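Local coordinates for trilobed Protease (Pyrococcus furiosus, PDB 2GOP), which probably hydrolyses peptide bonds, as a protease that carries a beta-propeller domain of open-Velcro topology, at residues L17-T22 / M63-P68; K151-I156 / I165-K170; A221-G226 / Q267-D272; L323-T328 / D338-I343. One frame throughout, in Å; residues are numbered along the deposited sequence. Where two conformers were deposited one is given.

Contact 1 (L17-T22 / M63-P68)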
loop_
_atom_site.group_PDB
_atom_site.type_symbol
_atom_site.label_atom_id
_atom_site.label_comp_id
_atom_site.label_asym_id
_atom_site.label_seq_id
_atom_site.Cartn_x
_atom_site.Cartn_y
_atom_site.Cartn_z
ATOM N N LEU A 17 20.473 9.455 5.360
ATOM C CA LEU A 17 20.222 10.234 4.153
ATOM C C LEU A 17 18.917 9.814 3.482
ATOM O O LEU A 17 18.625 8.626 3.380
ATOM C CB LEU A 17 21.364 10.064 3.151
ATOM C CG LEU A 17 22.569 11.003 3.298
ATOM C CD1 LEU A 17 23.200 10.923 4.666
ATOM C CD2 LEU A 17 23.572 10.687 2.227
ATOM N N SER A 18 18.160 10.787 2.989
ATOM C CA SER A 18 16.922 10.483 2.282
ATOM C C SER A 18 16.638 11.517 1.210
ATOM O O SER A 18 17.201 12.607 1.214
ATOM C CB SER A 18 15.737 10.395 3.256
ATOM O OG SER A 18 15.585 11.581 4.016
ATOM N N ASP A 19 15.779 11.129 0.273
ATOM C CA ASP A 19 15.206 12.036 -0.711
ATOM C C ASP A 19 16.240 12.782 -1.567
ATOM O O ASP A 19 16.306 14.032 -1.543
ATOM C CB ASP A 19 14.274 13.024 -0.013
ATOM C CG ASP A 19 13.234 13.614 -0.950
ATOM O OD1 ASP A 19 13.221 13.244 -2.150
ATOM O OD2 ASP A 19 12.430 14.450 -0.477
ATOM N N PRO A 20 17.005 12.031 -2.378
ATOM C CA PRO A 20 18.023 12.649 -3.249
ATOM C C PRO A 20 17.381 13.398 -4.407
ATOM O O PRO A 20 16.404 12.935 -4.987
ATOM C CB PRO A 20 18.808 11.454 -3.779
ATOM C CG PRO A 20 17.831 10.331 -3.760
ATOM C CD PRO A 20 16.938 10.574 -2.564
ATOM N N ARG A 21 17.943 14.555 -4.725
ATOM C CA ARG A 21 17.424 15.420 -5.756
ATOM C C ARG A 21 18.563 16.018 -6.551
ATOM O O ARG A 21 19.656 16.246 -6.019
ATOM C CB ARG A 21 16.626 16.560 -5.122
ATOM C CG ARG A 21 15.396 16.095 -4.366
ATOM C CD ARG A 21 14.273 15.832 -5.311
ATOM N NE ARG A 21 13.317 14.891 -4.753
ATOM C CZ ARG A 21 12.130 14.628 -5.288
ATOM N NH1 ARG A 21 11.740 15.228 -6.410
ATOM N NH2 ARG A 21 11.326 13.761 -4.683
ATOM N N THR A 22 18.294 16.306 -7.816
ATOM C CA THR A 22 19.272 16.991 -8.649
ATOM C C THR A 22 18.626 17.891 -9.715
ATOM O O THR A 22 17.604 17.546 -10.305
ATOM C CB THR A 22 20.224 15.977 -9.322
ATOM O OG1 THR A 22 21.306 16.681 -9.951
ATOM C CG2 THR A 22 19.474 15.124 -10.352
ATOM N N MET A 63 11.771 17.271 2.260
ATOM C CA MET A 63 11.156 17.494 0.940
ATOM C C MET A 63 11.877 18.543 0.085
ATOM O O MET A 63 11.238 19.456 -0.440
ATOM C CB MET A 63 9.679 17.875 1.067
ATOM C CG MET A 63 8.785 16.843 1.726
ATOM S SD MET A 63 7.037 17.111 1.329
ATOM C CE MET A 63 6.973 16.554 -0.366
ATOM N N PRO A 64 13.206 18.418 -0.065
ATOM C CA PRO A 64 13.941 19.366 -0.905
ATOM C C PRO A 64 13.530 19.256 -2.366
ATOM O O PRO A 64 13.499 18.152 -2.914
ATOM C CB PRO A 64 15.395 18.931 -0.734
ATOM C CG PRO A 64 15.316 17.489 -0.377
ATOM C CD PRO A 64 14.104 17.402 0.514
ATOM N N ARG A 65 13.189 20.387 -2.975
ATOM C CA ARG A 65 12.824 20.428 -4.388
ATOM C C ARG A 65 13.564 21.592 -5.016
ATOM O O ARG A 65 13.267 22.753 -4.732
ATOM C CB ARG A 65 11.301 20.584 -4.559
ATOM C CG ARG A 65 10.474 19.466 -3.892
ATOM C CD ARG A 65 10.668 18.109 -4.543
ATOM N NE ARG A 65 9.769 17.088 -3.991
ATOM C CZ ARG A 65 10.046 16.266 -2.978
ATOM N NH1 ARG A 65 11.225 16.273 -2.366
ATOM N NH2 ARG A 65 9.127 15.398 -2.581
ATOM N N ILE A 66 14.562 21.289 -5.837
ATOM C CA ILE A 66 15.347 22.326 -6.482
ATOM C C ILE A 66 14.585 22.753 -7.721
ATOM O O ILE A 66 14.147 21.906 -8.478
ATOM C CB ILE A 66 16.742 21.823 -6.916
ATOM C CG1 ILE A 66 17.533 21.285 -5.715
ATOM C CG2 ILE A 66 17.515 22.962 -7.625
ATOM C CD1 ILE A 66 18.537 20.210 -6.080
ATOM N N SER A 67 14.434 24.059 -7.931
ATOM C CA SER A 67 13.786 24.550 -9.143
ATOM C C SER A 67 14.641 24.202 -10.363
ATOM O O SER A 67 15.869 24.217 -10.279
ATOM C CB SER A 67 13.549 26.058 -9.068
ATOM O OG SER A 67 14.766 26.790 -9.014
ATOM N N PRO A 68 14.007 23.871 -11.500
ATOM C CA PRO A 68 14.781 23.561 -12.713
ATOM C C PRO A 68 15.965 24.512 -13.003
ATOM O O PRO A 68 17.029 24.064 -13.434
ATOM C CB PRO A 68 13.729 23.644 -13.816
ATOM C CG PRO A 68 12.456 23.197 -13.117
ATOM C CD PRO A 68 12.552 23.765 -11.733
HETATM O O HOH W 1 12.040 14.397 2.162
HETATM O O HOH W 2 9.571 13.265 -0.464
#

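Contact 2 (K151-I156 / I165-K170)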
loop_
_atom_site.group_PDB
_atom_site.type_symbol
_atom_site.label_atom_id
_atom_site.label_comp_id
_atom_site.label_asym_id
_atom_site.label_seq_id
_atom_site.Cartn_x
_atom_site.Cartn_y
_atom_site.Cartn_z
ATOM N N LYS A 151 -10.971 15.381 1.788
ATOM C CA LYS A 151 -10.596 15.704 0.409
ATOM C C LYS A 151 -9.097 15.957 0.275
ATOM O O LYS A 151 -8.441 16.367 1.228
ATOM C CB LYS A 151 -11.338 16.960 -0.062
ATOM C CG LYS A 151 -12.855 16.841 -0.110
ATOM C CD LYS A 151 -13.308 16.050 -1.329
ATOM C CE LYS A 151 -14.824 15.894 -1.378
ATOM N NZ LYS A 151 -15.234 15.095 -2.582
ATOM N N THR A 152 -8.570 15.714 -0.920
ATOM C CA THR A 152 -7.204 16.092 -1.252
ATOM C C THR A 152 -7.277 17.477 -1.851
ATOM O O THR A 152 -8.117 17.733 -2.712
ATOM C CB THR A 152 -6.561 15.130 -2.271
ATOM O OG1 THR A 152 -6.756 13.770 -1.851
ATOM C CG2 THR A 152 -5.062 15.423 -2.405
ATOM N N THR A 153 -6.421 18.375 -1.374
ATOM C CA THR A 153 -6.336 19.730 -1.915
ATOM C C THR A 153 -5.094 19.918 -2.792
ATOM O O THR A 153 -3.985 19.493 -2.441
ATOM C CB THR A 153 -6.356 20.785 -0.789
ATOM O OG1 THR A 153 -7.571 20.658 -0.043
ATOM C CG2 THR A 153 -6.269 22.185 -1.355
ATOM N N PHE A 154 -5.317 20.542 -3.943
ATOM C CA PHE A 154 -4.273 20.898 -4.893
ATOM C C PHE A 154 -4.098 22.428 -4.898
ATOM O O PHE A 154 -5.050 23.169 -5.164
ATOM C CB PHE A 154 -4.649 20.425 -6.303
ATOM C CG PHE A 154 -4.764 18.908 -6.453
ATOM C CD1 PHE A 154 -5.791 18.204 -5.839
ATOM C CD2 PHE A 154 -3.867 18.203 -7.256
ATOM C CE1 PHE A 154 -5.910 16.822 -5.992
ATOM C CE2 PHE A 154 -3.983 16.833 -7.407
ATOM C CZ PHE A 154 -5.023 16.141 -6.777
ATOM N N TRP A 155 -2.883 22.892 -4.608
ATOM C CA TRP A 155 -2.557 24.310 -4.690
ATOM C C TRP A 155 -1.509 24.559 -5.775
ATOM O O TRP A 155 -0.493 23.856 -5.840
ATOM C CB TRP A 155 -1.950 24.818 -3.386
ATOM C CG TRP A 155 -2.780 24.764 -2.155
ATOM C CD1 TRP A 155 -3.584 25.740 -1.678
ATOM C CD2 TRP A 155 -2.783 23.719 -1.162
ATOM N NE1 TRP A 155 -4.135 25.356 -0.472
ATOM C CE2 TRP A 155 -3.652 24.119 -0.138
ATOM C CE3 TRP A 155 -2.159 22.467 -1.066
ATOM C CZ2 TRP A 155 -3.915 23.316 0.979
ATOM C CZ3 TRP A 155 -2.415 21.679 0.039
ATOM C CH2 TRP A 155 -3.298 22.102 1.042
ATOM N N ILE A 156 -1.738 25.571 -6.603
ATOM C CA ILE A 156 -0.683 26.098 -7.458
ATOM C C ILE A 156 -0.244 27.425 -6.860
ATOM O O ILE A 156 -1.039 28.356 -6.748
ATOM C CB ILE A 156 -1.143 26.289 -8.910
ATOM C CG1 ILE A 156 -1.602 24.948 -9.496
ATOM C CG2 ILE A 156 -0.009 26.842 -9.770
ATOM C CD1 ILE A 156 -1.947 25.024 -10.980
ATOM N N ILE A 165 -2.552 30.785 -6.758
ATOM C CA ILE A 165 -3.297 31.282 -7.926
ATOM C C ILE A 165 -4.382 30.314 -8.376
ATOM O O ILE A 165 -5.322 30.714 -9.053
ATOM C CB ILE A 165 -2.369 31.627 -9.128
ATOM C CG1 ILE A 165 -1.430 30.466 -9.473
ATOM C CG2 ILE A 165 -1.562 32.889 -8.821
ATOM C CD1 ILE A 165 -0.687 30.659 -10.779
ATOM N N GLU A 166 -4.217 29.038 -8.041
ATOM C CA GLU A 166 -5.241 28.030 -8.266
ATOM C C GLU A 166 -5.295 27.099 -7.056
ATOM O O GLU A 166 -4.272 26.844 -6.413
ATOM C CB GLU A 166 -4.967 27.233 -9.546
ATOM C CG GLU A 166 -5.431 27.921 -10.849
ATOM C CD GLU A 166 -4.301 28.457 -11.723
ATOM O OE1 GLU A 166 -3.117 28.167 -11.444
ATOM O OE2 GLU A 166 -4.608 29.161 -12.712
ATOM N N GLU A 167 -6.492 26.611 -6.758
ATOM C CA GLU A 167 -6.726 25.705 -5.647
ATOM C C GLU A 167 -7.974 24.876 -5.956
ATOM O O GLU A 167 -9.005 25.421 -6.335
ATOM C CB GLU A 167 -6.885 26.490 -4.339
ATOM C CG GLU A 167 -7.401 25.650 -3.156
ATOM C CD GLU A 167 -7.165 26.292 -1.792
ATOM O OE1 GLU A 167 -6.825 27.488 -1.722
ATOM O OE2 GLU A 167 -7.328 25.588 -0.779
ATOM N N PHE A 168 -7.876 23.557 -5.847
ATOM C CA PHE A 168 -9.062 22.711 -6.001
ATOM C C PHE A 168 -8.965 21.465 -5.153
ATOM O O PHE A 168 -7.896 21.116 -4.655
ATOM C CB PHE A 168 -9.323 22.351 -7.470
ATOM C CG PHE A 168 -8.232 21.549 -8.122
ATOM C CD1 PHE A 168 -8.294 20.162 -8.155
ATOM C CD2 PHE A 168 -7.163 22.184 -8.739
ATOM C CE1 PHE A 168 -7.310 19.424 -8.772
ATOM C CE2 PHE A 168 -6.173 21.460 -9.354
ATOM C CZ PHE A 168 -6.246 20.070 -9.381
ATOM N N GLU A 169 -10.105 20.812 -4.983
ATOM C CA GLU A 169 -10.201 19.624 -4.167
ATOM C C GLU A 169 -10.623 18.428 -5.009
ATOM O O GLU A 169 -11.409 18.557 -5.943
ATOM C CB GLU A 169 -11.197 19.855 -3.034
ATOM C CG GLU A 169 -10.690 20.836 -1.986
ATOM C CD GLU A 169 -11.634 20.988 -0.807
ATOM O OE1 GLU A 169 -12.802 20.551 -0.907
ATOM O OE2 GLU A 169 -11.200 21.552 0.223
ATOM N N LYS A 170 -10.075 17.272 -4.668
ATOM C CA LYS A 170 -10.515 16.009 -5.212
ATOM C C LYS A 170 -10.764 15.049 -4.055
ATOM O O LYS A 170 -10.431 15.358 -2.905
ATOM C CB LYS A 170 -9.454 15.470 -6.178
ATOM C CG LYS A 170 -9.298 16.311 -7.432
ATOM C CD LYS A 170 -10.582 16.315 -8.246
ATOM C CE LYS A 170 -10.362 16.843 -9.643
ATOM N NZ LYS A 170 -11.608 16.714 -10.429
#

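Contact 3 (A221-G226 / Q267-D272)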
loop_
_atom_site.group_PDB
_atom_site.type_symbol
_atom_site.label_atom_id
_atom_site.label_comp_id
_atom_site.label_asym_id
_atom_site.label_seq_id
_atom_site.Cartn_x
_atom_site.Cartn_y
_atom_site.Cartn_z
ATOM N N ALA A 221 -0.804 8.201 -13.256
ATOM C CA ALA A 221 0.310 8.967 -13.787
ATOM C C ALA A 221 1.297 9.289 -12.674
ATOM O O ALA A 221 0.900 9.792 -11.613
ATOM C CB ALA A 221 -0.227 10.269 -14.453
ATOM N N VAL A 222 2.576 8.989 -12.909
ATOM C CA VAL A 222 3.620 9.245 -11.915
ATOM C C VAL A 222 4.639 10.306 -12.331
ATOM O O VAL A 222 5.330 10.830 -11.473
ATOM C CB VAL A 222 4.372 7.954 -11.499
ATOM C CG1 VAL A 222 3.455 7.045 -10.684
ATOM C CG2 VAL A 222 4.950 7.224 -12.729
ATOM N N ASP A 223 4.748 10.611 -13.627
ATOM C CA ASP A 223 5.720 11.603 -14.105
ATOM C C ASP A 223 5.417 12.001 -15.534
ATOM O O ASP A 223 4.700 11.304 -16.228
ATOM C CB ASP A 223 7.149 11.034 -14.034
ATOM C CG ASP A 223 8.217 12.110 -13.991
ATOM O OD1 ASP A 223 7.868 13.310 -13.848
ATOM O OD2 ASP A 223 9.413 11.750 -14.109
ATOM N N SER A 224 5.985 13.119 -15.967
ATOM C CA SER A 224 5.871 13.569 -17.350
ATOM C C SER A 224 7.162 14.287 -17.735
ATOM O O SER A 224 7.757 14.955 -16.897
ATOM C CB SER A 224 4.691 14.540 -17.497
ATOM O OG SER A 224 4.714 15.179 -18.765
ATOM N N ASP A 225 7.586 14.149 -18.993
ATOM C CA ASP A 225 8.695 14.957 -19.522
ATOM C C ASP A 225 8.229 16.142 -20.389
ATOM O O ASP A 225 9.034 16.753 -21.092
ATOM C CB ASP A 225 9.714 14.080 -20.285
ATOM C CG ASP A 225 9.134 13.402 -21.524
ATOM O OD1 ASP A 225 8.012 13.741 -21.977
ATOM O OD2 ASP A 225 9.831 12.503 -22.045
ATOM N N GLY A 226 6.936 16.465 -20.330
ATOM C CA GLY A 226 6.355 17.533 -21.139
ATOM C C GLY A 226 5.664 17.036 -22.394
ATOM O O GLY A 226 4.855 17.753 -22.984
ATOM N N GLN A 267 10.579 3.071 -7.786
ATOM C CA GLN A 267 10.356 4.417 -8.279
ATOM C C GLN A 267 10.732 4.481 -9.767
ATOM O O GLN A 267 11.587 3.737 -10.219
ATOM C CB GLN A 267 11.203 5.398 -7.456
ATOM C CG GLN A 267 11.040 6.863 -7.826
ATOM C CD GLN A 267 12.086 7.773 -7.171
ATOM O OE1 GLN A 267 12.926 7.326 -6.391
ATOM N NE2 GLN A 267 12.037 9.056 -7.507
ATOM N N ALA A 268 10.088 5.383 -10.509
ATOM C CA ALA A 268 10.321 5.553 -11.944
ATOM C C ALA A 268 10.147 7.019 -12.323
ATOM O O ALA A 268 9.280 7.695 -11.792
ATOM C CB ALA A 268 9.349 4.679 -12.744
ATOM N N LYS A 269 10.980 7.506 -13.238
ATOM C CA LYS A 269 10.933 8.884 -13.707
ATOM C C LYS A 269 11.202 8.900 -15.202
ATOM O O LYS A 269 11.848 8.005 -15.711
ATOM C CB LYS A 269 11.969 9.731 -12.957
ATOM C CG LYS A 269 11.640 9.932 -11.490
ATOM C CD LYS A 269 12.669 10.794 -10.767
ATOM C CE LYS A 269 12.073 11.442 -9.509
ATOM N NZ LYS A 269 13.065 11.695 -8.410
ATOM N N ILE A 270 10.692 9.901 -15.903
ATOM C CA ILE A 270 10.886 10.016 -17.341
ATOM C C ILE A 270 11.567 11.342 -17.626
ATOM O O ILE A 270 11.158 12.379 -17.115
ATOM C CB ILE A 270 9.542 9.888 -18.139
ATOM C CG1 ILE A 270 9.800 9.824 -19.650
ATOM C CG2 ILE A 270 8.583 11.037 -17.822
ATOM C CD1 ILE A 270 8.654 9.207 -20.442
ATOM N N LYS A 271 12.612 11.299 -18.442
ATOM C CA LYS A 271 13.335 12.497 -18.831
ATOM C C LYS A 271 13.812 12.370 -20.267
ATOM O O LYS A 271 14.499 11.408 -20.617
ATOM C CB LYS A 271 14.524 12.742 -17.907
ATOM C CG LYS A 271 15.411 13.857 -18.425
ATOM C CD LYS A 271 15.971 14.740 -17.345
ATOM C CE LYS A 271 16.698 15.905 -17.995
ATOM N NZ LYS A 271 15.778 16.666 -18.883
ATOM N N ASP A 272 13.447 13.340 -21.098
ATOM C CA ASP A 272 13.812 13.307 -22.512
ATOM C C ASP A 272 13.429 11.972 -23.146
ATOM O O ASP A 272 14.207 11.393 -23.910
ATOM C CB ASP A 272 15.316 13.574 -22.702
ATOM C CG ASP A 272 15.725 14.984 -22.278
ATOM O OD1 ASP A 272 14.851 15.876 -22.201
ATOM O OD2 ASP A 272 16.937 15.203 -22.026
#

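Contact 4 (L323-T328 / D338-I343)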
loop_
_atom_site.group_PDB
_atom_site.type_symbol
_atom_site.label_atom_id
_atom_site.label_comp_id
_atom_site.label_asym_id
_atom_site.label_seq_id
_atom_site.Cartn_x
_atom_site.Cartn_y
_atom_site.Cartn_z
ATOM N N LEU A 323 25.424 1.885 5.446
ATOM C CA LEU A 323 24.221 2.689 5.323
ATOM C C LEU A 323 24.274 3.475 4.022
ATOM O O LEU A 323 25.345 3.753 3.489
ATOM C CB LEU A 323 24.076 3.661 6.502
ATOM C CG LEU A 323 23.433 3.132 7.782
ATOM C CD1 LEU A 323 23.516 4.190 8.874
ATOM C CD2 LEU A 323 21.986 2.723 7.516
ATOM N N ARG A 324 23.106 3.822 3.509
ATOM C CA ARG A 324 23.013 4.601 2.283
ATOM C C ARG A 324 23.873 5.869 2.303
ATOM O O ARG A 324 23.936 6.581 3.308
ATOM C CB ARG A 324 21.557 4.954 1.971
ATOM C CG ARG A 324 20.834 5.699 3.078
ATOM C CD ARG A 324 19.341 5.437 3.052
ATOM N NE ARG A 324 18.673 6.000 4.227
ATOM C CZ ARG A 324 18.512 5.382 5.395
ATOM N NH1 ARG A 324 18.967 4.155 5.603
ATOM N NH2 ARG A 324 17.879 6.007 6.374
ATOM N N GLU A 325 24.546 6.105 1.179
ATOM C CA GLU A 325 25.270 7.345 0.898
ATOM C C GLU A 325 24.840 7.834 -0.493
ATOM O O GLU A 325 24.202 7.098 -1.247
ATOM C CB GLU A 325 26.778 7.103 0.913
ATOM C CG GLU A 325 27.362 6.648 2.260
ATOM C CD GLU A 325 27.496 7.766 3.291
ATOM O OE1 GLU A 325 27.337 8.957 2.942
ATOM O OE2 GLU A 325 27.768 7.442 4.468
ATOM N N LEU A 326 25.202 9.064 -0.831
ATOM C CA LEU A 326 24.843 9.655 -2.112
ATOM C C LEU A 326 25.891 9.349 -3.173
ATOM O O LEU A 326 27.102 9.422 -2.923
ATOM C CB LEU A 326 24.687 11.171 -1.973
ATOM C CG LEU A 326 23.862 11.888 -3.046
ATOM C CD1 LEU A 326 22.393 11.635 -2.851
ATOM C CD2 LEU A 326 24.148 13.378 -3.014
ATOM N N PHE A 327 25.407 9.016 -4.365
ATOM C CA PHE A 327 26.251 8.715 -5.516
ATOM C C PHE A 327 25.694 9.448 -6.721
ATOM O O PHE A 327 24.492 9.695 -6.791
ATOM C CB PHE A 327 26.234 7.209 -5.817
ATOM C CG PHE A 327 26.895 6.354 -4.765
ATOM C CD1 PHE A 327 26.218 6.008 -3.606
ATOM C CD2 PHE A 327 28.182 5.872 -4.949
ATOM C CE1 PHE A 327 26.819 5.213 -2.639
ATOM C CE2 PHE A 327 28.793 5.071 -3.986
ATOM C CZ PHE A 327 28.115 4.741 -2.836
ATOM N N THR A 328 26.562 9.787 -7.670
ATOM C CA THR A 328 26.114 10.280 -8.972
ATOM C C THR A 328 26.510 9.301 -10.068
ATOM O O THR A 328 27.346 8.419 -9.871
ATOM C CB THR A 328 26.665 11.694 -9.324
ATOM O OG1 THR A 328 28.094 11.700 -9.258
ATOM C CG2 THR A 328 26.098 12.765 -8.381
ATOM N N ASP A 338 30.267 10.511 2.438
ATOM C CA ASP A 338 30.853 9.432 3.238
ATOM C C ASP A 338 30.648 9.709 4.727
ATOM O O ASP A 338 31.538 9.494 5.544
ATOM C CB ASP A 338 32.335 9.251 2.892
ATOM C CG ASP A 338 33.164 10.516 3.119
ATOM O OD1 ASP A 338 32.598 11.574 3.452
ATOM O OD2 ASP A 338 34.397 10.447 2.963
ATOM N N TYR A 339 29.454 10.190 5.064
ATOM C CA TYR A 339 29.151 10.652 6.419
ATOM C C TYR A 339 29.489 9.595 7.454
ATOM O O TYR A 339 30.124 9.879 8.471
ATOM C CB TYR A 339 27.671 11.033 6.528
ATOM C CG TYR A 339 27.335 12.360 5.886
ATOM C CD1 TYR A 339 27.686 13.561 6.507
ATOM C CD2 TYR A 339 26.664 12.422 4.669
ATOM C CE1 TYR A 339 27.379 14.790 5.929
ATOM C CE2 TYR A 339 26.360 13.641 4.083
ATOM C CZ TYR A 339 26.718 14.824 4.717
ATOM O OH TYR A 339 26.411 16.034 4.142
ATOM N N ASN A 340 29.088 8.365 7.180
ATOM C CA ASN A 340 29.205 7.294 8.164
ATOM C C ASN A 340 30.535 6.557 8.187
ATOM O O ASN A 340 30.818 5.833 9.143
ATOM C CB ASN A 340 28.044 6.327 7.981
ATOM C CG ASN A 340 26.744 6.967 8.335
ATOM O OD1 ASN A 340 26.538 7.347 9.486
ATOM N ND2 ASN A 340 25.873 7.149 7.349
ATOM N N ASP A 341 31.351 6.745 7.153
ATOM C CA ASP A 341 32.708 6.180 7.132
ATOM C C ASP A 341 33.700 7.215 6.589
ATOM O O ASP A 341 34.334 7.011 5.552
ATOM C CB ASP A 341 32.720 4.890 6.310
ATOM C CG ASP A 341 31.681 3.889 6.791
ATOM O OD1 ASP A 341 30.501 4.028 6.393
ATOM O OD2 ASP A 341 32.035 2.974 7.568
ATOM N N PRO A 342 33.841 8.336 7.308
ATOM C CA PRO A 342 34.500 9.524 6.770
ATOM C C PRO A 342 36.016 9.385 6.618
ATOM O O PRO A 342 36.623 10.129 5.851
ATOM C CB PRO A 342 34.152 10.600 7.799
ATOM C CG PRO A 342 34.020 9.844 9.079
ATOM C CD PRO A 342 33.414 8.530 8.706
ATOM N N ILE A 343 36.613 8.441 7.341
ATOM C CA ILE A 343 38.039 8.145 7.218
ATOM C C ILE A 343 38.244 7.038 6.182
ATOM O O ILE A 343 39.045 7.173 5.259
ATOM C CB ILE A 343 38.631 7.694 8.573
ATOM C CG1 ILE A 343 38.377 8.764 9.641
ATOM C CG2 ILE A 343 40.119 7.401 8.437
ATOM C CD1 ILE A 343 38.982 8.463 11.000
HETATM O O HOH W 3 27.589 2.972 7.499
#

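Contact 1 (L17-T22 / M63-P68)
Arg21 and Arg65 lay their guanidinium groups flat on one another, centres 3.5 Å apart and planes within 8°, a pairing of like charges whose repulsion is probably eased by the carboxylate of Asp19, which binds both. Arg21 NH2 sits over the middle of the Arg65 group, 3.3 Å from Arg65 CZ. Asp19 OD1 takes both NE and NH2 of Arg21, a side-on grip in the guanidinium plane with the NE bond at 3.1 Å, while OD2 accepts from Arg65 NH1 at 2.9 Å. The carboxylate stands almost perpendicular to the Arg65 group, 83° between planes, and so reaches both stacked layers. Arg21 CG, beside the backbone N (chi1 -64°), lies 3.2 Å from Pro64 O; that same carbonyl oxygen receives Arg65 NH1 at 3.0 Å. Arg65 NE is held by Leu109 O, so the group is fixed from several directions. Two waters also donate to Asp19 OD2, one of them bridging to Arg65 NH2 and the other to Met63 N. Beyond this polar knot, Ile66 CD1 packs against Arg21 CB and Thr22 CA. The strands run nearly parallel with axes 6.9 Å apart, and side chains rather than backbone hydrogen bonds join them, as expected where the first, innermost strands of neighbouring blades line the centre of a beta-propeller.

Contact 2 (K151-I156 / I165-K170)
Phe154 and Phe168 pack ring against ring: the two are nearly parallel, with centroids 4.6 Å apart, but offset within their planes so that little of one ring covers the other. What lies over the Phe168 face is instead Phe154 CB, a CH-pi contact 3.6 Å from the ring centroid. Phe168 can lie beneath its partner because its CG takes the crowded position between backbone N and carbonyl carbon (chi1 62°). Lys170 adds its CG at the Phe168 edge, in the ring plane, and 3.7 Å from Phe154 CE1. Further along, Ile156 CG2 meets Ile165 CG1 at 3.9 Å. On the other face of the sheet, Glu167 runs alongside Trp155, both side chains pointing the same way, and Thr153 CG2 rests above the indole toward its rim.

The backbone under these side chains is an antiparallel beta hairpin, the outer two strands of a four-stranded propeller blade. Phe154 and Phe168 are a hydrogen-bonded pair, the bond from Phe154 N to Phe168 O being 2.7 Å long and almost straight at 176°. At the far end Ile165 and Glu166 both face Ile156 in a classic beta bulge: Ile156 O takes Ile165 N at 2.9 Å and Glu166 N only weakly, at 3.5 Å.

Further out, the next blade presses Val185 against Phe154, Phe168 and Lys170, and Trp205 stacks with Phe168. Glu210 draws away the ammonium of Lys170, Lys124 pairs with Glu167 OE2, and Thr152 OG1 bonds to Pro171 O.

Contact 3 (A221-G226 / Q267-D272)
Asp223 reaches across to the backbone of Ile270, where its OD2 accepts Ile270 N at 2.9 Å in a fairly straight bond (164°). The donor comes in on the anti side of the carboxylate, 32° out of its plane. CG of the acid is anti to its backbone N (chi1 -158°), and OD2 also lies 3.3 Å from Lys269 CA. Its other oxygen, OD1, turns back to a weak bond with Ser224 N. An alanine here would probably leave Ile270 N without its acceptor and open a gap beside Lys269 CA.

Ile270 fills the tight part of the contact. Its CG2 wedges against the peptide between Ser224 and Asp225, 3.5 Å from Asp225 N, while CG1 lies 3.6 Å from Asp225 OD2. In that acid OD1 accepts from Arg228 N and Glu227 N and OD2 from Gly273 N, bonds that probably hold the carboxylate in place against the isoleucine.

Elsewhere the join is looser. Val222 CG2 comes no closer than 4.5 Å to Ala268 O, and exposed Asp272 touches Asp225 OD2 with its backbone C alone, while its carboxylate pairs with Lys271 NZ. Lys269 carries its ammonium away to Asp308 and to Phe307. Val222 and Asp223, both facing Leu230, form a classic beta bulge within their own sheet. The two strands run in the same general sense, with axes 6.0 Å apart, and are the innermost strands of adjacent beta-propeller blades.

Contact 4 (L323-T328 / D338-I343)
Glu325 turns its CG anti to its carbonyl carbon (chi1 -63°) and bends again at chi2 (-76°), which carries CD toward the backbone of Tyr339 and Asn340. The site belongs to the open Velcro of this beta-propeller, where the last blade forms from its own four strands and the chain beyond it folds back over the join with the first blade.

The carboxylate serves two successive amides, one with each oxygen. OE2 takes Asn340 N at 3.2 Å through its syn lone pair, in a nearly straight bond of 171°. OE1 takes Tyr339 N, also at 3.2 Å, and bonds to Thr337 OG1 as well. Asn340 ND2 adds a weak bond to OE2 at 3.5 Å. An alanine in place of Glu325 would probably leave the amides of Tyr339 and Asn340, and Thr337 OG1, without this partner, so that the turn is less firmly tied to strand 325-329.

The turn so held bridges the two ends of the propeller: Asn340 OD1 accepts Ala15 N, and Tyr339 OH is hydrogen-bonded to Tyr29 OH on the first blade. Asp341 OD1 lies 4.8 Å from Glu325 OE2, a nearness of like charges that may raise the proton affinity of either acid, although the amide donors would offset it at Glu325 and a long, weak ion pair with Arg322 would lessen it at Asp341. Leu323 CB packs beside Asn340 ND2 at 4.0 Å. A water accepts from Leu323 N at 3.2 Å and donates to Asp341 OD1 at 3.3 Å.

Overall arrangement
All four contacts belong to one ring of seven four-stranded blades, and none includes a ligand. Contacts 1 and 3 lie inside it, their centres about 16 Å apart, and meet through Arg21 NH1 and Lys269 NZ, like charges 4.3 Å from each other. Contact 1 also adjoins contact 4, about 17 Å away between centres: Arg324 NE is probably hydrogen-bonded to Leu17 O at 2.8 Å, and Pro20 packs on Leu326, so the first blade meets the last. Contact 2, within a single blade, stands apart, its centre about 39 Å from that of contact 4 across the chain's centre. Side chains reach between blades in contacts 1 and 3; backbone pairing joins strands in contact 2.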